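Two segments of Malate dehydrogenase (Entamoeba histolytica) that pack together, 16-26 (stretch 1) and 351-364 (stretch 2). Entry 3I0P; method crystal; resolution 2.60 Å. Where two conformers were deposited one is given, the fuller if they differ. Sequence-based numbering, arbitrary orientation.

Stretch 1 (16-26) EFMYQVLLKVG
Stretch 2 (351-364) EMKELSSFYNVPLP

Two helices far apart in sequence can be joined without a single hydrogen bond between them, provided that side-chain torsions bring the right apolar surfaces together. Malate dehydrogenase from Entamoeba histolytica offers a compact example. Residues 16-24 continue a helix begun earlier in the chain, and so does the helical part of stretch 2 from residue 351. Their N-to-C directions diverge by 43°, with a closest axial approach of 10.4 Å, and the contact buries 545 Å² over both sides.

Stretch 1 keeps regular helical torsions, near -65/-40, until Val-25 departs at -88/13 and Gly-26 follows at 90/19. Stretch 2 is equally regular through Phe-358; Tyr-359 has -108/8, and Asn-360 takes a positive phi, 52/54. The chain then extends through Val-361 (-112/112), Pro-362 (-62/143) and Leu-363 (-131/149). Across the stretches the register is: CA of Lys-24 lies 6.1 Å from CA of Tyr-359, and CA of Gln-20 lies 6.5 Å from CA of Val-361. Two internal bonds brace the turn, Val-361 N to Ser-356 O at 3.1 Å and Ser-356 OG, from a t rotamer, to Val-361 O at 2.6 Å.

Phe-17 has the largest covered area. Its CA-to-CB bond points sideways, but chi1 of 174° (t) and chi2 of 75° bring the ring nearer to stretch 2. Phe-17 CZ lies 3.3 Å from Met-352 O and 3.7 Å from Leu-355 CB, while Ser-356 N sits at the ring edge, 3.9 Å from CZ. Further round, Phe-17 CD1 meets Val-361 CG1 at 3.7 Å and Leu-363 CD1 at 3.6 Å. The ring thus touches both the helix and the extended segment after it. Leu-363 reaches it from a sideways start, with chi1 off the wells at -136° and chi2 p. Met-352 (m, t, p) places its CG 3.9 Å from Phe-17 CE2, and Leu-355 is m, t.

One turn on, Val-21 (t) sets CG1 4.0 Å from Tyr-359 CD2 and CG2 4.0 Å from Val-361 CG2. Val-361, also t, points toward stretch 1 and packs CG1 3.5 Å from Gln-20 CB. Gln-20 starts toward stretch 2, but its m, m conformation takes the amide off from stretch 2, where NE2 of Gln-20 makes a weak 3.4 Å hydrogen bond to Glu-16 OE1. The aliphatic base of Gln-20 is therefore what meets Val-361.

Tyr-359 (chi1 -54°, m; chi2 -70°) points toward stretch 1 and offers one face to Val-25, an m rotamer. Val-25 CG1 stands 4.0 Å from the centroid of the Tyr-359 ring and 24° off its normal, a CH-pi contact. Lys-24 (m, m, t, t) lies along the turn: its CB is 3.6 Å from Tyr-359 CB, its CG 3.7 Å from Val-361 CG2, and its CE 3.3 Å from Tyr-359 O. Its methylenes pack against the turn even though the residue is exposed.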

# COMPACT_ATOMS: atom_id res chain seq x y z
N GLU A 16 -17.25 4.19 -29.51
CA GLU A 16 -18.54 4.67 -30.00
C GLU A 16 -19.64 3.65 -29.76
O GLU A 16 -20.77 4.01 -29.41
CB GLU A 16 -18.46 4.99 -31.49
CG GLU A 16 -19.80 4.98 -32.23
CD GLU A 16 -20.61 6.26 -32.05
OE1 GLU A 16 -20.23 7.10 -31.21
OE2 GLU A 16 -21.63 6.42 -32.76
N PHE A 17 -19.30 2.37 -29.94
CA PHE A 17 -20.26 1.28 -29.85
C PHE A 17 -20.76 1.14 -28.43
O PHE A 17 -21.95 0.99 -28.19
CB PHE A 17 -19.62 -0.04 -30.30
CG PHE A 17 -20.50 -1.24 -30.11
CD1 PHE A 17 -21.57 -1.47 -30.97
CD2 PHE A 17 -20.26 -2.13 -29.07
CE1 PHE A 17 -22.40 -2.59 -30.80
CE2 PHE A 17 -21.08 -3.26 -28.89
CZ PHE A 17 -22.15 -3.49 -29.75
N MET A 18 -19.82 1.22 -27.50
CA MET A 18 -20.10 1.08 -26.08
C MET A 18 -21.06 2.18 -25.64
O MET A 18 -22.03 1.94 -24.92
CB MET A 18 -18.79 1.14 -25.31
CG MET A 18 -18.62 0.05 -24.29
SD MET A 18 -16.98 -0.69 -24.14
CE MET A 18 -15.88 0.74 -24.21
N TYR A 19 -20.81 3.39 -26.13
CA TYR A 19 -21.60 4.56 -25.80
C TYR A 19 -23.02 4.49 -26.40
O TYR A 19 -23.99 4.91 -25.76
CB TYR A 19 -20.84 5.79 -26.26
CG TYR A 19 -21.59 7.10 -26.31
CD1 TYR A 19 -21.90 7.80 -25.14
CD2 TYR A 19 -21.93 7.67 -27.53
CE1 TYR A 19 -22.58 9.03 -25.20
CE2 TYR A 19 -22.60 8.89 -27.60
CZ TYR A 19 -22.92 9.56 -26.43
OH TYR A 19 -23.57 10.76 -26.51
N GLN A 20 -23.14 3.97 -27.62
CA GLN A 20 -24.45 3.83 -28.25
C GLN A 20 -25.29 2.76 -27.55
O GLN A 20 -26.48 2.97 -27.29
CB GLN A 20 -24.37 3.57 -29.75
CG GLN A 20 -23.69 4.67 -30.59
CD GLN A 20 -24.37 6.04 -30.51
OE1 GLN A 20 -25.60 6.15 -30.43
NE2 GLN A 20 -23.55 7.09 -30.56
N VAL A 21 -24.68 1.62 -27.23
CA VAL A 21 -25.41 0.55 -26.56
C VAL A 21 -25.87 0.97 -25.15
O VAL A 21 -26.96 0.56 -24.69
CB VAL A 21 -24.60 -0.77 -26.52
CG1 VAL A 21 -25.39 -1.87 -25.81
CG2 VAL A 21 -24.24 -1.21 -27.93
N LEU A 22 -25.07 1.79 -24.48
CA LEU A 22 -25.41 2.28 -23.15
C LEU A 22 -26.57 3.27 -23.19
O LEU A 22 -27.39 3.31 -22.28
CB LEU A 22 -24.19 2.90 -22.46
CG LEU A 22 -23.15 1.94 -21.87
CD1 LEU A 22 -21.80 2.64 -21.68
CD2 LEU A 22 -23.65 1.36 -20.55
N LEU A 23 -26.63 4.07 -24.25
CA LEU A 23 -27.79 4.94 -24.49
C LEU A 23 -29.03 4.10 -24.76
O LEU A 23 -30.08 4.34 -24.15
CB LEU A 23 -27.54 5.87 -25.67
CG LEU A 23 -26.54 6.99 -25.46
CD1 LEU A 23 -26.32 7.77 -26.75
CD2 LEU A 23 -27.00 7.91 -24.33
N LYS A 24 -28.90 3.10 -25.63
CA LYS A 24 -30.02 2.25 -26.02
C LYS A 24 -30.66 1.53 -24.84
O LYS A 24 -31.87 1.35 -24.84
CB LYS A 24 -29.61 1.23 -27.08
CG LYS A 24 -29.28 1.84 -28.44
CD LYS A 24 -30.51 2.38 -29.16
CE LYS A 24 -30.11 2.97 -30.50
NZ LYS A 24 -31.26 3.26 -31.37
N VAL A 25 -29.86 1.12 -23.85
CA VAL A 25 -30.38 0.45 -22.64
C VAL A 25 -30.78 1.45 -21.55
O VAL A 25 -31.00 1.06 -20.40
CB VAL A 25 -29.41 -0.61 -22.07
CG1 VAL A 25 -29.15 -1.70 -23.11
CG2 VAL A 25 -28.11 0.02 -21.61
N GLY A 26 -30.86 2.72 -21.92
CA GLY A 26 -31.48 3.73 -21.06
C GLY A 26 -30.59 4.46 -20.08
O GLY A 26 -31.10 5.05 -19.12
N GLU A 351 -20.41 -11.34 -28.98
CA GLU A 351 -21.17 -10.53 -28.02
C GLU A 351 -21.55 -9.16 -28.61
O GLU A 351 -22.69 -8.71 -28.43
CB GLU A 351 -20.40 -10.34 -26.72
CG GLU A 351 -20.38 -11.55 -25.82
CD GLU A 351 -19.45 -11.37 -24.64
OE1 GLU A 351 -18.79 -10.32 -24.56
OE2 GLU A 351 -19.38 -12.27 -23.78
N MET A 352 -20.61 -8.53 -29.31
CA MET A 352 -20.84 -7.20 -29.91
C MET A 352 -21.92 -7.26 -30.99
O MET A 352 -22.84 -6.45 -31.00
CB MET A 352 -19.55 -6.60 -30.47
CG MET A 352 -18.54 -6.20 -29.41
SD MET A 352 -16.92 -5.68 -30.06
CE MET A 352 -17.32 -4.11 -30.82
N LYS A 353 -21.79 -8.24 -31.88
CA LYS A 353 -22.78 -8.50 -32.93
C LYS A 353 -24.18 -8.67 -32.35
O LYS A 353 -25.14 -8.07 -32.84
CB LYS A 353 -22.39 -9.75 -33.74
CG LYS A 353 -21.41 -9.49 -34.87
CD LYS A 353 -20.78 -10.80 -35.33
CE LYS A 353 -20.52 -10.81 -36.83
NZ LYS A 353 -21.79 -10.62 -37.61
N GLU A 354 -24.29 -9.45 -31.28
CA GLU A 354 -25.57 -9.66 -30.61
C GLU A 354 -26.18 -8.36 -30.09
O GLU A 354 -27.36 -8.09 -30.33
CB GLU A 354 -25.42 -10.69 -29.49
CG GLU A 354 -26.74 -11.36 -29.10
CD GLU A 354 -26.63 -12.24 -27.85
OE1 GLU A 354 -25.56 -12.23 -27.18
OE2 GLU A 354 -27.63 -12.94 -27.55
N LEU A 355 -25.37 -7.54 -29.40
CA LEU A 355 -25.81 -6.22 -28.93
C LEU A 355 -26.18 -5.27 -30.07
O LEU A 355 -27.17 -4.54 -29.99
CB LEU A 355 -24.73 -5.58 -28.04
CG LEU A 355 -24.31 -6.36 -26.80
CD1 LEU A 355 -22.95 -5.87 -26.32
CD2 LEU A 355 -25.34 -6.28 -25.69
N SER A 356 -25.38 -5.28 -31.13
CA SER A 356 -25.67 -4.53 -32.36
C SER A 356 -27.06 -4.87 -32.91
O SER A 356 -27.85 -3.98 -33.24
CB SER A 356 -24.62 -4.85 -33.41
OG SER A 356 -24.93 -4.22 -34.62
N SER A 357 -27.33 -6.17 -32.98
CA SER A 357 -28.59 -6.74 -33.44
C SER A 357 -29.78 -6.31 -32.57
O SER A 357 -30.76 -5.77 -33.09
CB SER A 357 -28.46 -8.27 -33.43
OG SER A 357 -29.36 -8.87 -34.35
N PHE A 358 -29.66 -6.53 -31.26
CA PHE A 358 -30.69 -6.21 -30.27
C PHE A 358 -31.04 -4.73 -30.24
O PHE A 358 -32.22 -4.40 -30.20
CB PHE A 358 -30.23 -6.61 -28.86
CG PHE A 358 -30.33 -8.09 -28.56
CD1 PHE A 358 -30.76 -9.00 -29.51
CD2 PHE A 358 -29.95 -8.56 -27.31
CE1 PHE A 358 -30.84 -10.36 -29.22
CE2 PHE A 358 -30.01 -9.93 -27.00
CZ PHE A 358 -30.47 -10.83 -27.95
N TYR A 359 -30.04 -3.86 -30.27
CA TYR A 359 -30.29 -2.42 -30.01
C TYR A 359 -30.18 -1.52 -31.24
O TYR A 359 -30.25 -0.28 -31.12
CB TYR A 359 -29.41 -1.93 -28.86
CG TYR A 359 -29.60 -2.78 -27.64
CD1 TYR A 359 -30.81 -2.73 -26.91
CD2 TYR A 359 -28.62 -3.67 -27.23
CE1 TYR A 359 -31.01 -3.55 -25.80
CE2 TYR A 359 -28.80 -4.50 -26.12
CZ TYR A 359 -30.00 -4.43 -25.41
OH TYR A 359 -30.18 -5.25 -24.32
N ASN A 360 -30.03 -2.15 -32.40
CA ASN A 360 -29.87 -1.45 -33.67
C ASN A 360 -28.75 -0.41 -33.58
O ASN A 360 -28.95 0.79 -33.83
CB ASN A 360 -31.20 -0.82 -34.13
CG ASN A 360 -31.17 -0.38 -35.59
OD1 ASN A 360 -30.84 -1.17 -36.48
ND2 ASN A 360 -31.51 0.88 -35.83
N VAL A 361 -27.58 -0.88 -33.17
CA VAL A 361 -26.38 -0.07 -33.11
C VAL A 361 -25.43 -0.61 -34.18
O VAL A 361 -24.93 -1.72 -34.05
CB VAL A 361 -25.72 -0.12 -31.72
CG1 VAL A 361 -24.42 0.69 -31.71
CG2 VAL A 361 -26.67 0.38 -30.66
N PRO A 362 -25.20 0.18 -35.24
CA PRO A 362 -24.45 -0.29 -36.41
C PRO A 362 -23.01 -0.68 -36.08
O PRO A 362 -22.36 -0.05 -35.24
CB PRO A 362 -24.47 0.92 -37.36
CG PRO A 362 -25.57 1.81 -36.85
CD PRO A 362 -25.57 1.60 -35.36
N LEU A 363 -22.54 -1.72 -36.76
CA LEU A 363 -21.17 -2.20 -36.62
C LEU A 363 -20.58 -2.37 -38.02
O LEU A 363 -21.32 -2.66 -38.96
CB LEU A 363 -21.17 -3.52 -35.87
CG LEU A 363 -20.14 -3.77 -34.77
CD1 LEU A 363 -19.87 -2.52 -33.94
CD2 LEU A 363 -20.65 -4.89 -33.89
N PRO A 364 -19.26 -2.18 -38.18
CA PRO A 364 -18.71 -2.34 -39.53
C PRO A 364 -18.40 -3.80 -39.92
O PRO A 364 -17.65 -4.04 -40.86
CB PRO A 364 -17.43 -1.49 -39.48
CG PRO A 364 -16.99 -1.58 -38.04
CD PRO A 364 -18.28 -1.58 -37.25